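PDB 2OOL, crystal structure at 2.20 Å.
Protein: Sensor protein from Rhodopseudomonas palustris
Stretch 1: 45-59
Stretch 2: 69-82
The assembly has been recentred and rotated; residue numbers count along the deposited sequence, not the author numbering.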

# COMPACT_ATOMS: atom_id res chain seq x y z
N LEU A 45 -16.26 -22.29 -6.12
CA LEU A 45 -16.06 -22.68 -4.71
C LEU A 45 -15.90 -24.19 -4.54
O LEU A 45 -16.64 -24.96 -5.14
N PHE A 46 -14.93 -24.58 -3.70
CA PHE A 46 -14.72 -25.97 -3.33
C PHE A 46 -14.66 -26.04 -1.82
O PHE A 46 -14.06 -25.19 -1.17
N VAL A 47 -15.33 -27.02 -1.26
CA VAL A 47 -15.02 -27.46 0.09
C VAL A 47 -14.07 -28.60 -0.06
O VAL A 47 -14.36 -29.50 -0.82
N VAL A 48 -12.95 -28.56 0.64
CA VAL A 48 -11.99 -29.65 0.60
C VAL A 48 -11.59 -30.10 2.01
O VAL A 48 -11.54 -29.31 2.96
N SER A 49 -11.25 -31.37 2.14
CA SER A 49 -10.84 -31.90 3.43
C SER A 49 -9.39 -31.52 3.71
O SER A 49 -8.60 -31.35 2.79
N GLU A 50 -9.05 -31.40 4.98
CA GLU A 50 -7.76 -30.83 5.38
C GLU A 50 -6.67 -31.89 5.29
O GLU A 50 -5.49 -31.57 5.34
N THR A 51 -7.09 -33.14 5.17
CA THR A 51 -6.18 -34.27 5.11
C THR A 51 -5.47 -34.31 3.74
O THR A 51 -4.41 -33.68 3.54
N ASP A 52 -6.10 -35.01 2.80
CA ASP A 52 -5.61 -35.19 1.43
C ASP A 52 -6.38 -34.28 0.45
O ASP A 52 -6.31 -34.45 -0.77
N LEU A 53 -7.12 -33.32 0.99
CA LEU A 53 -7.69 -32.28 0.17
C LEU A 53 -8.69 -32.79 -0.89
O LEU A 53 -8.73 -32.31 -2.03
N ARG A 54 -9.52 -33.74 -0.50
CA ARG A 54 -10.51 -34.33 -1.40
C ARG A 54 -11.71 -33.44 -1.45
O ARG A 54 -12.06 -32.88 -0.46
N ILE A 55 -12.39 -33.38 -2.57
CA ILE A 55 -13.47 -32.40 -2.74
C ILE A 55 -14.74 -32.89 -2.04
O ILE A 55 -15.18 -34.00 -2.27
N ALA A 56 -15.37 -32.05 -1.23
CA ALA A 56 -16.60 -32.49 -0.54
C ALA A 56 -17.84 -31.77 -1.06
O ALA A 56 -18.94 -32.28 -0.97
N SER A 57 -17.64 -30.63 -1.72
CA SER A 57 -18.73 -29.94 -2.39
C SER A 57 -18.14 -28.97 -3.41
O SER A 57 -17.00 -28.51 -3.21
N VAL A 58 -18.91 -28.65 -4.46
CA VAL A 58 -18.51 -27.66 -5.47
C VAL A 58 -19.71 -26.91 -5.92
O VAL A 58 -20.83 -27.44 -5.89
N SER A 59 -19.48 -25.67 -6.32
CA SER A 59 -20.45 -24.88 -7.05
C SER A 59 -20.66 -25.50 -8.44
O SER A 59 -19.69 -25.99 -9.09
N PRO A 69 -19.69 -33.29 -14.86
CA PRO A 69 -20.81 -33.11 -13.93
C PRO A 69 -20.30 -32.82 -12.51
O PRO A 69 -19.36 -33.48 -12.05
N PRO A 70 -20.87 -31.81 -11.83
CA PRO A 70 -20.46 -31.49 -10.44
C PRO A 70 -20.44 -32.69 -9.50
O PRO A 70 -19.45 -32.89 -8.80
N ALA A 71 -21.47 -33.51 -9.52
CA ALA A 71 -21.52 -34.68 -8.65
C ALA A 71 -20.27 -35.55 -8.80
O ALA A 71 -19.80 -36.14 -7.81
N SER A 72 -19.70 -35.63 -10.00
CA SER A 72 -18.67 -36.63 -10.25
C SER A 72 -17.34 -36.27 -9.61
O SER A 72 -16.43 -37.12 -9.58
N LEU A 73 -17.20 -35.02 -9.14
CA LEU A 73 -15.95 -34.56 -8.50
C LEU A 73 -15.92 -34.92 -7.01
O LEU A 73 -14.92 -34.69 -6.31
N LEU A 74 -17.01 -35.49 -6.52
CA LEU A 74 -17.09 -35.67 -5.08
C LEU A 74 -16.11 -36.79 -4.63
O LEU A 74 -16.03 -37.90 -5.18
N ASN A 75 -15.29 -36.40 -3.67
CA ASN A 75 -14.21 -37.16 -3.11
C ASN A 75 -12.95 -37.29 -3.95
O ASN A 75 -12.06 -38.08 -3.60
N VAL A 76 -12.85 -36.51 -5.02
CA VAL A 76 -11.66 -36.51 -5.85
C VAL A 76 -10.60 -35.56 -5.27
O VAL A 76 -10.92 -34.48 -4.81
N PRO A 77 -9.33 -35.97 -5.26
CA PRO A 77 -8.35 -35.02 -4.82
C PRO A 77 -8.31 -33.72 -5.70
O PRO A 77 -8.31 -33.77 -6.94
N ILE A 78 -8.30 -32.57 -5.06
CA ILE A 78 -8.41 -31.33 -5.84
C ILE A 78 -7.14 -31.18 -6.71
O ILE A 78 -7.19 -30.61 -7.81
N ALA A 79 -6.03 -31.76 -6.24
CA ALA A 79 -4.72 -31.69 -6.89
C ALA A 79 -4.74 -32.26 -8.29
O ALA A 79 -3.85 -32.00 -9.07
N HIS A 80 -5.74 -33.08 -8.60
CA HIS A 80 -5.89 -33.57 -9.95
C HIS A 80 -6.20 -32.48 -10.96
O HIS A 80 -5.88 -32.65 -12.14
N TYR A 81 -6.78 -31.37 -10.53
CA TYR A 81 -7.12 -30.28 -11.44
C TYR A 81 -6.26 -29.03 -11.25
O TYR A 81 -6.60 -27.98 -11.77
N LEU A 82 -5.18 -29.14 -10.49
CA LEU A 82 -4.25 -28.06 -10.29
C LEU A 82 -2.93 -28.46 -10.91
O LEU A 82 -2.68 -29.63 -11.12

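Stretch 1 forms a β-hairpin, with strands 45-48 and 55-59 paired through their backbones, and stretch 2 runs beside its second strand, burying 709 Å² summed over both sides. Leu 45 and Val 47 do not reach stretch 2; the first contact comes from Phe 46, whose CA-to-CB bond points toward it. In its m rotamer (chi1 -60°), the phenyl ring offers one face to the tip of Ile 78: CD1 of Ile 78 lies 4.2 Å from the centroid of the Phe 46 ring and 21° off its normal, a CH-pi contact. Two residues on, Val 48 also points toward stretch 2, and its CG1 meets the same Ile 78 CD1 at 4.0 Å. Ile 78, extended with both chi angles t, thus reaches across to the first strand.

The turn between the strands contributes mainly through its backbone. Ser 49 remains within stretch 1, its OG accepting a hydrogen bond from the backbone N of Arg 54 at 3.1 Å and giving a weak one to Asp 52 OD1 at 3.4 Å. The carbonyl of Asp 52 takes part in a water bridge: water 1 donates to Asp 52 O at 3.3 Å and accepts from Ala 79 N at 2.9 Å. Leu 53, with positive phi and psi, presents its carbonyl to stretch 2, where Ile 78 N donates to Leu 53 O at 3.1 Å. Its CA-to-CB bond points sideways, the rotamer is m, t, and Leu 53 CB lies 4.2 Å from Ile 78 CG2.

Arg 54 is bridged to Pro 77 through the backbone, with their CA atoms 4.1 Å apart. Its side chain is m, t, t as far as chi3 and then bends at chi4 (-91°). The guanidinium has Pro 77 CG over one face, while near its plane Arg 54 NH1 donates to Asn 75 O at 2.8 Å. A long salt bridge, 3.7 Å from Arg 54 NE to Asp 52 OD2, joins the same group to the turn.

Ile 55 is the centre of the contact, covered over 106 Å². Its backbone bonds twice to the type II turn spanning Leu 73 to Val 76: Ile 55 N donates to Val 76 O at 2.9 Å, and Ile 55 O accepts from Asn 75 N at 2.8 Å. The side chain, m and t, fits among apolar neighbours. Its CD1 approaches Leu 73 CB at 4.3 Å and Tyr 81 CE1 at 4.1 Å, while Ile 55 CG1 lies 4.1 Å from Ile 78 CB.

Ala 56 and Ser 57 point away, yet Leu 74, m and t, brings CD2 to 3.6 Å from Ala 56 O and 3.9 Å from Ser 57 CA. Val 58 points toward stretch 2 again. With chi1 at -98°, between wells, its CG2 packs 4.3 Å from Pro 70 CB and 4.4 Å from Leu 73 CD1. Ser 59 points away; its OG instead accepts from Leu 45 N at 3.1 Å.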

# COMPACT_ATOMS: atom_id res chain seq x y z
CB LEU A 45 -17.23 -22.19 -3.86
CG LEU A 45 -17.25 -22.40 -2.35
CD1 LEU A 45 -18.10 -21.31 -1.71
CD2 LEU A 45 -17.74 -23.83 -1.92
CB PHE A 46 -13.37 -26.43 -3.85
CG PHE A 46 -13.25 -26.35 -5.33
CD1 PHE A 46 -13.41 -27.49 -6.11
CD2 PHE A 46 -12.96 -25.14 -5.96
CE1 PHE A 46 -13.25 -27.45 -7.48
CE2 PHE A 46 -12.85 -25.07 -7.35
CZ PHE A 46 -12.99 -26.20 -8.11
CB VAL A 47 -16.28 -27.92 0.86
CG1 VAL A 47 -15.89 -28.34 2.24
CG2 VAL A 47 -17.35 -26.72 0.85
CB VAL A 48 -10.71 -29.26 -0.17
CG1 VAL A 48 -11.03 -28.86 -1.62
CG2 VAL A 48 -10.02 -28.13 0.53
CB SER A 49 -10.98 -33.41 3.43
OG SER A 49 -10.00 -33.95 2.59
CB GLU A 50 -7.83 -30.30 6.82
CG GLU A 50 -7.37 -28.84 6.98
CD GLU A 50 -7.91 -28.28 8.27
OE1 GLU A 50 -8.47 -27.15 8.29
OE2 GLU A 50 -7.81 -29.00 9.28
CB THR A 51 -6.96 -35.57 5.44
OG1 THR A 51 -6.13 -36.72 5.23
CG2 THR A 51 -8.28 -35.70 4.60
CB ASP A 52 -5.78 -36.66 1.05
CG ASP A 52 -6.97 -37.31 1.75
OD1 ASP A 52 -7.97 -36.55 1.97
OD2 ASP A 52 -6.89 -38.53 2.10
CB LEU A 53 -6.52 -31.48 -0.45
CG LEU A 53 -6.01 -30.41 0.51
CD1 LEU A 53 -4.89 -29.59 -0.08
CD2 LEU A 53 -7.16 -29.47 0.87
CB ARG A 54 -10.93 -35.71 -0.90
CG ARG A 54 -9.84 -36.74 -1.05
CD ARG A 54 -10.21 -38.15 -0.57
NE ARG A 54 -9.06 -38.98 -0.92
CZ ARG A 54 -8.91 -39.65 -2.06
NH1 ARG A 54 -9.88 -39.69 -2.97
NH2 ARG A 54 -7.79 -40.32 -2.27
CB ILE A 55 -13.73 -32.12 -4.24
CG1 ILE A 55 -12.55 -31.37 -4.87
CG2 ILE A 55 -15.01 -31.44 -4.45
CD1 ILE A 55 -12.51 -31.51 -6.38
CB ALA A 56 -16.45 -32.41 1.00
CB SER A 57 -19.56 -29.15 -1.37
OG SER A 57 -20.45 -28.26 -2.01
CB VAL A 58 -17.88 -28.27 -6.79
CG1 VAL A 58 -16.34 -28.23 -6.75
CG2 VAL A 58 -18.41 -29.65 -7.08
CB SER A 59 -20.00 -23.40 -7.17
OG SER A 59 -18.71 -23.27 -7.75
CB PRO A 69 -21.55 -34.45 -13.98
CG PRO A 69 -21.10 -35.13 -15.24
CD PRO A 69 -19.71 -34.63 -15.49
CB PRO A 70 -21.51 -30.47 -9.99
CG PRO A 70 -21.91 -29.81 -11.21
CD PRO A 70 -21.89 -30.87 -12.31
CB ALA A 71 -22.78 -35.51 -8.90
CB SER A 72 -18.49 -36.85 -11.74
OG SER A 72 -18.10 -35.65 -12.37
CB LEU A 73 -15.78 -33.04 -8.65
CG LEU A 73 -15.63 -32.56 -10.12
CD1 LEU A 73 -15.77 -31.08 -10.32
CD2 LEU A 73 -14.31 -33.05 -10.73
CB LEU A 74 -18.55 -35.84 -4.62
CG LEU A 74 -19.51 -34.67 -4.96
CD1 LEU A 74 -21.00 -34.94 -4.57
CD2 LEU A 74 -19.09 -33.29 -4.42
CB ASN A 75 -14.70 -38.54 -2.63
CG ASN A 75 -14.02 -38.96 -1.38
OD1 ASN A 75 -13.79 -40.15 -1.12
ND2 ASN A 75 -13.66 -37.98 -0.58
CB VAL A 76 -12.01 -36.13 -7.30
CG1 VAL A 76 -10.77 -36.05 -8.14
CG2 VAL A 76 -12.99 -37.16 -7.88
CB PRO A 77 -7.04 -35.79 -4.90
CG PRO A 77 -7.41 -37.19 -4.92
CD PRO A 77 -8.75 -37.28 -5.57
CB ILE A 78 -8.67 -30.11 -4.97
CG1 ILE A 78 -9.14 -28.91 -5.85
CG2 ILE A 78 -7.45 -29.77 -4.13
CD1 ILE A 78 -9.49 -27.70 -5.09
CB ALA A 79 -3.67 -32.39 -6.06
CB HIS A 80 -6.91 -34.69 -10.04
CG HIS A 80 -6.44 -35.97 -9.44
ND1 HIS A 80 -7.30 -36.96 -9.03
CD2 HIS A 80 -5.19 -36.41 -9.17
CE1 HIS A 80 -6.60 -37.97 -8.54
NE2 HIS A 80 -5.32 -37.66 -8.60
CB TYR A 81 -8.56 -29.89 -11.24
CG TYR A 81 -9.48 -31.05 -11.19
CD1 TYR A 81 -9.90 -31.55 -9.96
CD2 TYR A 81 -9.94 -31.65 -12.36
CE1 TYR A 81 -10.74 -32.64 -9.89
CE2 TYR A 81 -10.79 -32.75 -12.30
CZ TYR A 81 -11.18 -33.23 -11.05
OH TYR A 81 -12.03 -34.31 -10.91
CB LEU A 82 -4.03 -27.78 -8.80
CG LEU A 82 -5.24 -27.50 -7.91
CD1 LEU A 82 -4.80 -27.29 -6.49
CD2 LEU A 82 -6.00 -26.25 -8.44
O HOH W 1 -5.69 -33.05 -3.67